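Local coordinates for putative alcohol dehydrogenase (Sinorhizobium meliloti, PDB 4J6F), which probably oxidises alcohols with a nicotinamide cofactor, as a member of the medium-chain dehydrogenase/reductase superfamily, at residues R273-V278 with L291-P296; K32-V37 with P107-T112; S95-H100 with D150-G155. All coordinates share one frame; numbering follows the deposited sequence.

Contact 1. Residues R273-V278 with L291-P296; sequences RPIDVV and LKILRP
Arg295 crosses Pro274 and runs beside Asp276, laying one face of its guanidinium over the proline ring and giving its NH2 to the carboxylate. Pro274 CG lies 3.5 Å from Arg295 NH2, and the ring's CB stands over the rim of the flat group rather than its middle; a compact apolar ring suits this role because it offers a smooth platform. The salt bridge runs from Arg295 NH2 to Asp276 OD1 at 2.9 Å. NH2 meets the oxygen on the syn side, tilted out of the planes of both groups, and the bond is bent, although the two flat groups are turned only 15° apart. Arg295 gets there by a bend at chi3 (-70°), which folds its end toward the aspartate. The other oxygen, Asp276 OD2, accepts from Thr209 N, so the carboxylate is held from two directions. Alongside the side-chain contacts, the backbone bond from Arg295 N to Ile275 O spans 3.2 Å and is nearly straight. A water continues the seam, accepting from Ile275 N at 2.6 Å and donating to Ile293 O at 2.9 Å. The branched aliphatics fill the inner side: Ile275 CG1 and Ile293 CG2 lie side by side 3.8 Å apart. Leu294, its CG anti to the backbone N (chi1 -161°), directs CD1 to Val278 CG2 at 3.9 Å. Leu294 is also where the chain leaves the helix. Strand 277-280, helix 287-293 and strand 299-302 form a right-handed beta-alpha-beta crossover, a building block of the Rossmann fold; this contact ties the helix's C-terminal end to the strand's beginning.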
ATOM      1  N   ARG A 273     -15.723  -9.816 -14.731  1.00 63.30           N
ATOM      2  CA  ARG A 273     -14.708 -10.250 -13.755  1.00 60.57           C
ATOM      3  C   ARG A 273     -14.195  -9.056 -12.950  1.00 53.23           C
ATOM      4  O   ARG A 273     -13.919  -7.999 -13.525  1.00 50.94           O
ATOM      5  CB  ARG A 273     -13.514 -10.920 -14.437  1.00 68.58           C
ATOM      6  CG  ARG A 273     -13.829 -11.787 -15.646  1.00 79.13           C
ATOM      7  CD  ARG A 273     -12.627 -12.653 -15.984  1.00 86.68           C
ATOM      8  NE  ARG A 273     -12.374 -13.612 -14.910  1.00 90.79           N
ATOM      9  CZ  ARG A 273     -12.643 -14.913 -14.977  1.00 96.43           C
ATOM     10  NH1 ARG A 273     -13.156 -15.444 -16.081  1.00102.45           N
ATOM     11  NH2 ARG A 273     -12.380 -15.692 -13.935  1.00 93.54           N
ATOM     12  N   PRO A 274     -14.068  -9.209 -11.618  1.00 48.48           N
ATOM     13  CA  PRO A 274     -13.573  -8.069 -10.858  1.00 43.73           C
ATOM     14  C   PRO A 274     -12.069  -7.861 -11.083  1.00 38.35           C
ATOM     15  O   PRO A 274     -11.348  -8.798 -11.464  1.00 38.80           O
ATOM     16  CB  PRO A 274     -13.874  -8.451  -9.397  1.00 42.10           C
ATOM     17  CG  PRO A 274     -14.674  -9.709  -9.455  1.00 42.39           C
ATOM     18  CD  PRO A 274     -14.303 -10.367 -10.743  1.00 45.61           C
ATOM     19  N   ILE A 275     -11.616  -6.632 -10.868  1.00 32.78           N
ATOM     20  CA  ILE A 275     -10.229  -6.280 -11.080  1.00 30.72           C
ATOM     21  C   ILE A 275      -9.442  -6.582  -9.819  1.00 30.06           C
ATOM     22  O   ILE A 275      -9.724  -6.023  -8.763  1.00 29.36           O
ATOM     23  CB  ILE A 275     -10.083  -4.789 -11.448  1.00 29.38           C
ATOM     24  CG1 ILE A 275     -10.894  -4.458 -12.705  1.00 28.75           C
ATOM     25  CG2 ILE A 275      -8.616  -4.417 -11.619  1.00 29.09           C
ATOM     26  CD1 ILE A 275     -10.535  -5.278 -13.932  1.00 28.21           C
ATOM     27  N   ASP A 276      -8.458  -7.465  -9.941  1.00 30.10           N
ATOM     28  CA  ASP A 276      -7.663  -7.904  -8.803  1.00 31.25           C
ATOM     29  C   ASP A 276      -6.534  -6.928  -8.525  1.00 29.84           C
ATOM     30  O   ASP A 276      -6.202  -6.647  -7.371  1.00 27.67           O
ATOM     31  CB  ASP A 276      -7.098  -9.302  -9.075  1.00 36.11           C
ATOM     32  CG  ASP A 276      -8.196 -10.346  -9.250  1.00 42.16           C
ATOM     33  OD1 ASP A 276      -8.965 -10.562  -8.283  1.00 47.26           O
ATOM     34  OD2 ASP A 276      -8.306 -10.929 -10.352  1.00 39.44           O
ATOM     35  N   VAL A 277      -5.940  -6.421  -9.602  1.00 30.36           N
ATOM     36  CA  VAL A 277      -4.749  -5.600  -9.512  1.00 27.78           C
ATOM     37  C   VAL A 277      -4.847  -4.449 -10.490  1.00 28.80           C
ATOM     38  O   VAL A 277      -5.300  -4.624 -11.624  1.00 32.33           O
ATOM     39  CB  VAL A 277      -3.466  -6.401  -9.827  1.00 24.14           C
ATOM     40  CG1 VAL A 277      -2.266  -5.465  -9.884  1.00 21.23           C
ATOM     41  CG2 VAL A 277      -3.243  -7.510  -8.800  1.00 23.42           C
ATOM     42  N   VAL A 278      -4.425  -3.275 -10.039  1.00 25.59           N
ATOM     43  CA  VAL A 278      -4.241  -2.154 -10.919  1.00 25.24           C
ATOM     44  C   VAL A 278      -2.751  -1.869 -10.955  1.00 26.29           C
ATOM     45  O   VAL A 278      -2.110  -1.743  -9.910  1.00 25.93           O
ATOM     46  CB  VAL A 278      -5.022  -0.923 -10.427  1.00 26.34           C
ATOM     47  CG1 VAL A 278      -4.507   0.358 -11.074  1.00 27.95           C
ATOM     48  CG2 VAL A 278      -6.503  -1.094 -10.701  1.00 25.20           C
ATOM     49  N   LEU A 291      -8.773   3.423  -7.748  1.00 30.44           N
ATOM     50  CA  LEU A 291      -9.146   2.922  -6.421  1.00 29.68           C
ATOM     51  C   LEU A 291     -10.625   2.566  -6.333  1.00 30.03           C
ATOM     52  O   LEU A 291     -10.999   1.669  -5.575  1.00 30.16           O
ATOM     53  CB  LEU A 291      -8.800   3.924  -5.317  1.00 29.13           C
ATOM     54  CG  LEU A 291      -7.363   4.438  -5.148  1.00 29.35           C
ATOM     55  CD1 LEU A 291      -7.295   5.314  -3.903  1.00 29.23           C
ATOM     56  CD2 LEU A 291      -6.326   3.320  -5.078  1.00 28.18           C
ATOM     57  N   LYS A 292     -11.463   3.264  -7.098  1.00 31.43           N
ATOM     58  CA  LYS A 292     -12.891   2.949  -7.147  1.00 34.34           C
ATOM     59  C   LYS A 292     -13.143   1.613  -7.848  1.00 35.36           C
ATOM     60  O   LYS A 292     -13.933   0.793  -7.376  1.00 38.42           O
ATOM     61  CB  LYS A 292     -13.669   4.063  -7.841  1.00 37.73           C
ATOM     62  CG  LYS A 292     -13.738   5.371  -7.069  1.00 44.57           C
ATOM     63  CD  LYS A 292     -14.476   6.446  -7.868  1.00 57.76           C
ATOM     64  CE  LYS A 292     -15.901   6.023  -8.218  1.00 67.15           C
ATOM     65  NZ  LYS A 292     -16.435   6.737  -9.405  1.00 71.16           N
ATOM     66  N   ILE A 293     -12.455   1.414  -8.973  1.00 33.67           N
ATOM     67  CA  ILE A 293     -12.595   0.234  -9.831  1.00 31.84           C
ATOM     68  C   ILE A 293     -12.060  -1.032  -9.160  1.00 31.13           C
ATOM     69  O   ILE A 293     -12.640  -2.105  -9.283  1.00 31.75           O
ATOM     70  CB  ILE A 293     -11.869   0.471 -11.170  1.00 32.01           C
ATOM     71  CG1 ILE A 293     -12.678   1.442 -12.036  1.00 35.50           C
ATOM     72  CG2 ILE A 293     -11.624  -0.834 -11.911  1.00 32.00           C
ATOM     73  CD1 ILE A 293     -11.858   2.235 -13.039  1.00 37.22           C
ATOM     74  N   LEU A 294     -10.946  -0.885  -8.456  1.00 29.56           N
ATOM     75  CA  LEU A 294     -10.280  -1.972  -7.775  1.00 27.96           C
ATOM     76  C   LEU A 294     -11.236  -2.688  -6.811  1.00 29.66           C
ATOM     77  O   LEU A 294     -11.941  -2.040  -6.029  1.00 30.32           O
ATOM     78  CB  LEU A 294      -9.079  -1.396  -7.029  1.00 25.94           C
ATOM     79  CG  LEU A 294      -7.968  -2.336  -6.588  1.00 27.01           C
ATOM     80  CD1 LEU A 294      -7.566  -3.281  -7.713  1.00 27.13           C
ATOM     81  CD2 LEU A 294      -6.777  -1.513  -6.123  1.00 27.80           C
ATOM     82  N   ARG A 295     -11.266  -4.022  -6.877  1.00 30.36           N
ATOM     83  CA  ARG A 295     -12.135  -4.829  -6.005  1.00 31.25           C
ATOM     84  C   ARG A 295     -11.650  -4.705  -4.575  1.00 32.35           C
ATOM     85  O   ARG A 295     -10.455  -4.476  -4.351  1.00 31.30           O
ATOM     86  CB  ARG A 295     -12.121  -6.306  -6.413  1.00 31.04           C
ATOM     87  CG  ARG A 295     -10.909  -7.069  -5.910  1.00 31.86           C
ATOM     88  CD  ARG A 295     -10.807  -8.440  -6.531  1.00 35.27           C
ATOM     89  NE  ARG A 295     -11.864  -9.296  -6.023  1.00 40.21           N
ATOM     90  CZ  ARG A 295     -12.300 -10.400  -6.620  1.00 42.08           C
ATOM     91  NH1 ARG A 295     -13.280 -11.093  -6.066  1.00 39.70           N
ATOM     92  NH2 ARG A 295     -11.773 -10.803  -7.772  1.00 44.98           N
ATOM     93  N   PRO A 296     -12.566  -4.869  -3.597  1.00 33.07           N
ATOM     94  CA  PRO A 296     -12.131  -4.828  -2.190  1.00 32.37           C
ATOM     95  C   PRO A 296     -11.072  -5.900  -1.918  1.00 31.79           C
ATOM     96  O   PRO A 296     -11.174  -6.992  -2.458  1.00 33.28           O
ATOM     97  CB  PRO A 296     -13.422  -5.110  -1.412  1.00 32.65           C
ATOM     98  CG  PRO A 296     -14.533  -4.776  -2.358  1.00 33.05           C
ATOM     99  CD  PRO A 296     -14.014  -5.111  -3.727  1.00 32.69           C
TER
HETATM  100  O   HOH W   1     -13.253  -4.847  -9.849  1.00 39.36           O

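Contact 2. Residues K32-V37 with P107-T112; sequences KTMTAV and PRIQGT
Ile109 packs against Met34, a selenomethionine here, and Ala36, joining a loop to a strand through aliphatic surfaces. From CB its side chain forks. The CG2 branch, anti to the backbone N, runs past the carbonyl of Val37, with CG2 4.2 Å from Val37 O. The longer branch starts at CG1, which lies 4.0 Å from Ala36 CB, and ends at CD1, which has two neighbours: Ala36 CB and Met34 CE, each 3.9 Å from Ile109 CD1. The meeting with Met34 is tip to tip, the selenomethionine chain stretching out fully beyond CG to bring its methyl across. Alanine suits the intervening position, since its single methyl leaves room for the isoleucine to lie close to the strand. No direct hydrogen bond links the backbones; instead a water donates to Val37 O at 2.7 Å and accepts from Gln110 N at 2.9 Å. The guanidinium of Arg108 is engaged by Asp159 and the carbonyl of His156. The loop between helix 75-82 and strand 113-121 thus lies beside strand 33-39, the middle strand of a small antiparallel sheet flanked by strands 48-51 and 53-55, and Ile109 and Gln110 extend the packing to Leu38 and Leu48.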
ATOM      1  N   LYS A  32      41.128   5.794 -28.059  1.00 45.34           N
ATOM      2  CA  LYS A  32      41.336   6.415 -26.749  1.00 45.71           C
ATOM      3  C   LYS A  32      40.266   7.471 -26.417  1.00 45.53           C
ATOM      4  O   LYS A  32      40.018   7.768 -25.244  1.00 47.34           O
ATOM      5  CB  LYS A  32      42.767   6.955 -26.596  1.00 48.48           C
ATOM      6  CG  LYS A  32      43.888   5.911 -26.747  1.00 54.01           C
ATOM      7  CD  LYS A  32      43.792   4.723 -25.773  1.00 56.30           C
ATOM      8  CE  LYS A  32      45.152   4.171 -25.342  1.00 58.70           C
ATOM      9  NZ  LYS A  32      46.074   3.847 -26.474  1.00 62.15           N
ATOM     10  N   THR A  33      39.617   8.020 -27.443  1.00 42.73           N
ATOM     11  CA  THR A  33      38.455   8.880 -27.232  1.00 40.51           C
ATOM     12  C   THR A  33      37.250   8.356 -28.023  1.00 40.87           C
ATOM     13  O   THR A  33      37.400   7.581 -28.973  1.00 41.12           O
ATOM     14  CB  THR A  33      38.741  10.366 -27.571  1.00 38.97           C
ATOM     15  OG1 THR A  33      39.045  10.504 -28.963  1.00 37.89           O
ATOM     16  CG2 THR A  33      39.898  10.914 -26.735  1.00 38.69           C
HETATM   17  N   MSE A  34      36.055   8.777 -27.623  1.00 41.45           N
HETATM   18  CA  MSE A  34      34.824   8.299 -28.256  1.00 41.28           C
HETATM   19  C   MSE A  34      33.768   9.376 -28.338  1.00 39.81           C
HETATM   20  O   MSE A  34      33.901  10.473 -27.768  1.00 38.20           O
HETATM   21  CB  MSE A  34      34.268   7.115 -27.466  1.00 42.58           C
HETATM   22  CG  MSE A  34      34.026   7.511 -26.010  1.00 46.52           C
HETATM   23 SE   MSE A  34      32.948   6.151 -25.078  1.00 49.31          SE
HETATM   24  CE  MSE A  34      32.870   6.876 -23.247  1.00 46.37           C
ATOM     25  N   THR A  35      32.706   9.039 -29.061  1.00 38.41           N
ATOM     26  CA  THR A  35      31.521   9.863 -29.191  1.00 38.21           C
ATOM     27  C   THR A  35      30.527   9.470 -28.104  1.00 37.79           C
ATOM     28  O   THR A  35      30.374   8.283 -27.792  1.00 39.14           O
ATOM     29  CB  THR A  35      30.905   9.645 -30.581  1.00 39.60           C
ATOM     30  OG1 THR A  35      31.787  10.188 -31.568  1.00 43.10           O
ATOM     31  CG2 THR A  35      29.580  10.321 -30.708  1.00 39.06           C
ATOM     32  N   ALA A  36      29.875  10.461 -27.505  1.00 36.48           N
ATOM     33  CA  ALA A  36      28.862  10.209 -26.480  1.00 35.51           C
ATOM     34  C   ALA A  36      27.971  11.413 -26.325  1.00 36.46           C
ATOM     35  O   ALA A  36      28.396  12.547 -26.579  1.00 37.55           O
ATOM     36  CB  ALA A  36      29.500   9.874 -25.137  1.00 33.96           C
ATOM     37  N   VAL A  37      26.733  11.160 -25.910  1.00 35.52           N
ATOM     38  CA  VAL A  37      25.816  12.232 -25.573  1.00 33.34           C
ATOM     39  C   VAL A  37      25.930  12.453 -24.079  1.00 33.07           C
ATOM     40  O   VAL A  37      25.686  11.542 -23.293  1.00 31.77           O
ATOM     41  CB  VAL A  37      24.379  11.911 -26.000  1.00 30.28           C
ATOM     42  CG1 VAL A  37      23.405  12.895 -25.371  1.00 29.89           C
ATOM     43  CG2 VAL A  37      24.271  11.921 -27.521  1.00 28.68           C
ATOM     44  N   PRO A 107      29.695  15.863 -16.235  1.00 36.51           N
ATOM     45  CA  PRO A 107      28.757  15.293 -17.214  1.00 35.06           C
ATOM     46  C   PRO A 107      28.466  13.816 -16.970  1.00 32.34           C
ATOM     47  O   PRO A 107      29.292  13.121 -16.403  1.00 31.55           O
ATOM     48  CB  PRO A 107      29.499  15.466 -18.540  1.00 34.36           C
ATOM     49  CG  PRO A 107      30.926  15.374 -18.161  1.00 34.42           C
ATOM     50  CD  PRO A 107      31.047  16.008 -16.804  1.00 35.90           C
ATOM     51  N   ARG A 108      27.300  13.354 -17.402  1.00 32.12           N
ATOM     52  CA  ARG A 108      26.911  11.951 -17.243  1.00 32.66           C
ATOM     53  C   ARG A 108      26.400  11.403 -18.559  1.00 31.04           C
ATOM     54  O   ARG A 108      25.575  12.027 -19.212  1.00 31.73           O
ATOM     55  CB  ARG A 108      25.832  11.796 -16.151  1.00 32.00           C
ATOM     56  CG  ARG A 108      24.997  10.518 -16.223  1.00 30.57           C
ATOM     57  CD  ARG A 108      25.715   9.270 -15.697  1.00 29.77           C
ATOM     58  NE  ARG A 108      26.014   9.378 -14.273  1.00 29.15           N
ATOM     59  CZ  ARG A 108      27.232   9.564 -13.767  1.00 28.23           C
ATOM     60  NH1 ARG A 108      27.395   9.665 -12.453  1.00 27.77           N
ATOM     61  NH2 ARG A 108      28.283   9.631 -14.571  1.00 27.59           N
ATOM     62  N   ILE A 109      26.904  10.246 -18.950  1.00 29.25           N
ATOM     63  CA  ILE A 109      26.311   9.536 -20.060  1.00 29.36           C
ATOM     64  C   ILE A 109      25.134   8.735 -19.513  1.00 29.16           C
ATOM     65  O   ILE A 109      25.315   7.850 -18.669  1.00 29.29           O
ATOM     66  CB  ILE A 109      27.315   8.566 -20.724  1.00 28.82           C
ATOM     67  CG1 ILE A 109      28.508   9.342 -21.282  1.00 27.73           C
ATOM     68  CG2 ILE A 109      26.619   7.745 -21.816  1.00 28.73           C
ATOM     69  CD1 ILE A 109      29.750   8.510 -21.499  1.00 27.27           C
ATOM     70  N   GLN A 110      23.935   9.040 -19.994  1.00 28.67           N
ATOM     71  CA  GLN A 110      22.739   8.283 -19.602  1.00 29.21           C
ATOM     72  C   GLN A 110      22.576   6.995 -20.460  1.00 32.54           C
ATOM     73  O   GLN A 110      23.466   6.635 -21.250  1.00 34.01           O
ATOM     74  CB  GLN A 110      21.492   9.179 -19.691  1.00 27.44           C
ATOM     75  CG  GLN A 110      21.640  10.533 -19.014  1.00 27.11           C
ATOM     76  CD  GLN A 110      20.350  11.320 -18.979  1.00 28.45           C
ATOM     77  OE1 GLN A 110      20.182  12.270 -19.742  1.00 30.01           O
ATOM     78  NE2 GLN A 110      19.421  10.927 -18.094  1.00 28.43           N
ATOM     79  N   GLY A 111      21.443   6.310 -20.310  1.00 32.37           N
ATOM     80  CA  GLY A 111      21.155   5.125 -21.109  1.00 32.42           C
ATOM     81  C   GLY A 111      21.237   3.896 -20.242  1.00 34.27           C
ATOM     82  O   GLY A 111      22.295   3.592 -19.691  1.00 36.41           O
ATOM     83  N   THR A 112      20.098   3.237 -20.069  1.00 33.15           N
ATOM     84  CA  THR A 112      19.980   2.080 -19.200  1.00 32.21           C
ATOM     85  C   THR A 112      19.970   0.739 -19.909  1.00 33.12           C
ATOM     86  O   THR A 112      20.573  -0.212 -19.446  1.00 37.94           O
ATOM     87  CB  THR A 112      18.705   2.174 -18.349  1.00 33.44           C
ATOM     88  OG1 THR A 112      17.614   2.564 -19.176  1.00 34.40           O
ATOM     89  CG2 THR A 112      18.865   3.202 -17.284  1.00 33.66           C
TER
HETATM   90  O   HOH W   2      23.474  11.216 -21.868  1.00 41.85           O

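Contact 3. Residues S95-H100 with D150-G155; sequences STWRRH and DIDYMG
Within the GroES-like domain, Trp97 and Arg98, from the long excursion between helix 75-82 and strand 113-121, fasten onto the short strand 152-153 and the residues leading into it. The guanidinium of Arg98 meets two successive carbonyls with its edge. NE donates to Ile151 O at 3.0 Å, a fairly straight bond (161°), and NH1 reaches the same oxygen at 3.3 Å, both arriving from one face of that carbonyl; NH1 also gives a bond of 2.6 Å to Asp150 O. Both oxygens lie in the guanidinium plane, although NH1 stands above each carbonyl plane. Arginine suits the place because one flat group can serve several acceptors at once: its NH2 goes on to Gly101 O. Over one guanidinium face lies the Asp152 carboxylate, stacked with the planes 10° apart. Arg98 NE and Asp152 OD2 are 3.5 Å apart, and the attraction is of charge alone, since no N-H points at that oxygen. Thr103 supplies the hydrogen bond to OD2, while Asp152 OD1 accepts from Tyr153 N at 2.8 Å and from His156, so the acid is held from several sides. An extended chain from CG to NE carries the arginine this far. Trp97 lies nearly parallel to Tyr153 but slid apart, the tryptophan's five-membered ring and the tyrosine ring having centroids 5.2 Å apart; a wide, flat indole can lie beside the tyrosine while its edge meets Ile151 O. Leu320 of the second subunit packs on Trp97, and Tyr153 OH bonds to Thr76. A glycerol, probably from crystallisation, lies near Trp97 and may mark a pocket. Arg98 centres an inverse gamma turn, and its side chain pins the loop beside strand 152-153, partner of strand 133-140 in the GroES-like domain typical of medium-chain dehydrogenases.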
ATOM      1  N   SER A  95      15.304  17.634  -8.351  1.00 38.23           N
ATOM      2  CA  SER A  95      16.043  16.571  -7.660  1.00 40.80           C
ATOM      3  C   SER A  95      16.137  15.354  -8.577  1.00 37.33           C
ATOM      4  O   SER A  95      15.186  15.088  -9.304  1.00 38.83           O
ATOM      5  CB  SER A  95      15.273  16.186  -6.381  1.00 42.19           C
ATOM      6  OG  SER A  95      16.081  15.511  -5.434  1.00 41.32           O
ATOM      7  N   THR A  96      17.211  14.583  -8.493  1.00 34.96           N
ATOM      8  CA  THR A  96      17.253  13.254  -9.091  1.00 35.96           C
ATOM      9  C   THR A  96      16.449  12.316  -8.221  1.00 38.43           C
ATOM     10  O   THR A  96      16.044  12.677  -7.132  1.00 39.03           O
ATOM     11  CB  THR A  96      18.667  12.673  -9.217  1.00 36.04           C
ATOM     12  OG1 THR A  96      19.439  13.027  -8.072  1.00 35.52           O
ATOM     13  CG2 THR A  96      19.335  13.181 -10.457  1.00 39.08           C
ATOM     14  N   TRP A  97      16.177  11.126  -8.725  1.00 40.45           N
ATOM     15  CA  TRP A  97      15.362  10.182  -7.995  1.00 43.23           C
ATOM     16  C   TRP A  97      16.088   9.735  -6.742  1.00 42.10           C
ATOM     17  O   TRP A  97      15.454   9.377  -5.735  1.00 42.42           O
ATOM     18  CB  TRP A  97      15.008   8.994  -8.879  1.00 46.19           C
ATOM     19  CG  TRP A  97      16.173   8.169  -9.230  1.00 45.80           C
ATOM     20  CD1 TRP A  97      16.991   8.342 -10.287  1.00 45.34           C
ATOM     21  CD2 TRP A  97      16.664   7.032  -8.510  1.00 47.70           C
ATOM     22  NE1 TRP A  97      17.970   7.380 -10.282  1.00 48.38           N
ATOM     23  CE2 TRP A  97      17.790   6.562  -9.198  1.00 46.60           C
ATOM     24  CE3 TRP A  97      16.258   6.367  -7.346  1.00 51.77           C
ATOM     25  CZ2 TRP A  97      18.519   5.454  -8.774  1.00 46.45           C
ATOM     26  CZ3 TRP A  97      16.985   5.267  -6.923  1.00 52.96           C
ATOM     27  CH2 TRP A  97      18.100   4.819  -7.641  1.00 48.99           C
ATOM     28  N   ARG A  98      17.418   9.764  -6.792  1.00 38.63           N
ATOM     29  CA  ARG A  98      18.177   9.309  -5.650  1.00 37.90           C
ATOM     30  C   ARG A  98      18.252  10.416  -4.620  1.00 40.50           C
ATOM     31  O   ARG A  98      19.310  11.007  -4.409  1.00 46.25           O
ATOM     32  CB  ARG A  98      19.552   8.795  -6.050  1.00 35.22           C
ATOM     33  CG  ARG A  98      19.966   7.611  -5.207  1.00 33.84           C
ATOM     34  CD  ARG A  98      21.037   6.804  -5.904  1.00 36.55           C
ATOM     35  NE  ARG A  98      21.278   5.533  -5.228  1.00 37.55           N
ATOM     36  CZ  ARG A  98      22.117   5.359  -4.208  1.00 37.00           C
ATOM     37  NH1 ARG A  98      22.250   4.151  -3.669  1.00 36.54           N
ATOM     38  NH2 ARG A  98      22.819   6.382  -3.726  1.00 35.66           N
ATOM     39  N   ARG A  99      17.115  10.679  -3.976  1.00 37.40           N
ATOM     40  CA  ARG A  99      16.972  11.817  -3.066  1.00 36.28           C
ATOM     41  C   ARG A  99      17.982  11.834  -1.911  1.00 41.91           C
ATOM     42  O   ARG A  99      18.354  12.901  -1.451  1.00 42.92           O
ATOM     43  CB  ARG A  99      15.553  11.896  -2.506  1.00 31.93           C
ATOM     44  CG  ARG A  99      14.468  12.212  -3.525  1.00 30.52           C
ATOM     45  CD  ARG A  99      13.091  11.851  -2.975  1.00 29.14           C
ATOM     46  NE  ARG A  99      11.965  12.467  -3.686  1.00 28.78           N
ATOM     47  CZ  ARG A  99      10.687  12.358  -3.305  1.00 28.96           C
ATOM     48  NH1 ARG A  99      10.352  11.639  -2.221  1.00 26.68           N
ATOM     49  NH2 ARG A  99       9.732  12.955  -4.014  1.00 28.74           N
ATOM     50  N   HIS A 100      18.432  10.667  -1.450  1.00 46.88           N
ATOM     51  CA  HIS A 100      19.237  10.630  -0.226  1.00 51.24           C
ATOM     52  C   HIS A 100      20.680  10.147  -0.389  1.00 58.96           C
ATOM     53  O   HIS A 100      21.399   9.981   0.593  1.00 69.29           O
ATOM     54  CB  HIS A 100      18.496   9.862   0.875  1.00 50.57           C
ATOM     55  CG  HIS A 100      17.196  10.497   1.258  1.00 51.96           C
ATOM     56  ND1 HIS A 100      17.120  11.592   2.093  1.00 53.53           N
ATOM     57  CD2 HIS A 100      15.925  10.218   0.884  1.00 50.05           C
ATOM     58  CE1 HIS A 100      15.857  11.953   2.227  1.00 55.17           C
ATOM     59  NE2 HIS A 100      15.112  11.135   1.502  1.00 53.74           N
ATOM     60  N   ASP A 150      19.052   0.277  -1.298  1.00 34.08           N
ATOM     61  CA  ASP A 150      20.210   1.122  -1.631  1.00 35.14           C
ATOM     62  C   ASP A 150      20.526   1.140  -3.119  1.00 31.84           C
ATOM     63  O   ASP A 150      21.601   1.589  -3.510  1.00 32.37           O
ATOM     64  CB  ASP A 150      21.463   0.678  -0.863  1.00 41.84           C
ATOM     65  CG  ASP A 150      21.313   0.803   0.652  1.00 54.20           C
ATOM     66  OD1 ASP A 150      20.671   1.767   1.127  1.00 58.79           O
ATOM     67  OD2 ASP A 150      21.852  -0.067   1.377  1.00 58.07           O
ATOM     68  N   ILE A 151      19.596   0.664  -3.942  1.00 28.53           N
ATOM     69  CA  ILE A 151      19.831   0.539  -5.371  1.00 28.73           C
ATOM     70  C   ILE A 151      20.207   1.854  -6.043  1.00 33.40           C
ATOM     71  O   ILE A 151      19.851   2.939  -5.570  1.00 36.32           O
ATOM     72  CB  ILE A 151      18.614  -0.021  -6.121  1.00 28.17           C
ATOM     73  CG1 ILE A 151      17.360   0.775  -5.762  1.00 28.55           C
ATOM     74  CG2 ILE A 151      18.458  -1.508  -5.845  1.00 29.29           C
ATOM     75  CD1 ILE A 151      16.173   0.474  -6.644  1.00 30.32           C
ATOM     76  N   ASP A 152      20.943   1.720  -7.146  1.00 32.43           N
ATOM     77  CA  ASP A 152      21.269   2.798  -8.058  1.00 30.57           C
ATOM     78  C   ASP A 152      21.219   2.167  -9.456  1.00 29.88           C
ATOM     79  O   ASP A 152      20.868   0.979  -9.586  1.00 28.75           O
ATOM     80  CB  ASP A 152      22.663   3.317  -7.728  1.00 32.47           C
ATOM     81  CG  ASP A 152      22.881   4.764  -8.159  1.00 32.39           C
ATOM     82  OD1 ASP A 152      22.135   5.267  -9.039  1.00 31.02           O
ATOM     83  OD2 ASP A 152      23.828   5.385  -7.613  1.00 31.36           O
ATOM     84  N   TYR A 153      21.541   2.929 -10.502  1.00 29.71           N
ATOM     85  CA  TYR A 153      21.643   2.331 -11.846  1.00 29.46           C
ATOM     86  C   TYR A 153      22.627   3.000 -12.773  1.00 32.61           C
ATOM     87  O   TYR A 153      22.941   4.180 -12.630  1.00 36.08           O
ATOM     88  CB  TYR A 153      20.281   2.236 -12.542  1.00 27.66           C
ATOM     89  CG  TYR A 153      19.682   3.541 -13.005  1.00 27.63           C
ATOM     90  CD1 TYR A 153      20.055   4.119 -14.213  1.00 28.37           C
ATOM     91  CD2 TYR A 153      18.712   4.195 -12.244  1.00 28.01           C
ATOM     92  CE1 TYR A 153      19.488   5.322 -14.646  1.00 28.66           C
ATOM     93  CE2 TYR A 153      18.144   5.398 -12.665  1.00 27.50           C
ATOM     94  CZ  TYR A 153      18.527   5.955 -13.867  1.00 27.25           C
ATOM     95  OH  TYR A 153      17.951   7.131 -14.292  1.00 26.27           O
HETATM   96  N   MSE A 154      23.088   2.224 -13.744  1.00 34.07           N
HETATM   97  CA  MSE A 154      23.982   2.708 -14.792  1.00 34.59           C
HETATM   98  C   MSE A 154      23.238   3.655 -15.680  1.00 30.05           C
HETATM   99  O   MSE A 154      22.172   3.332 -16.192  1.00 28.39           O
HETATM  100  CB  MSE A 154      24.493   1.505 -15.564  1.00 37.75           C
HETATM  101  CG  MSE A 154      24.773   0.453 -14.512  1.00 45.64           C
HETATM  102 SE   MSE A 154      26.367  -0.588 -14.948  1.00 53.42          SE
HETATM  103  CE  MSE A 154      25.779  -2.280 -14.141  1.00 49.44           C
ATOM    104  N   GLY A 155      23.820   4.830 -15.876  1.00 29.51           N
ATOM    105  CA  GLY A 155      23.148   5.931 -16.530  1.00 31.63           C
ATOM    106  C   GLY A 155      22.738   6.977 -15.497  1.00 34.60           C
ATOM    107  O   GLY A 155      22.369   8.101 -15.856  1.00 36.22           O
TER

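How the contacts relate
From the N terminus, the chain lays down strand 33-39 and, after about 70 residues, contact 2 closes a loop onto it with 107-112. Contact 3 has opened by then, at 95-100, and closes only at 150-155, so the two contacts cross. They also touch: Thr112 CG2 packs 3.4 Å from Tyr153 CD1. Together they bind the long excursion after helix 75-82 to the small antiparallel sheet and to strand 152-153. Contact 1 comes later in series, a short closure within one beta-alpha-beta unit of the Rossmann-type domain, with its centre about 44 Å from that of contact 2. Contacts 1 and 3 both also border the second subunit.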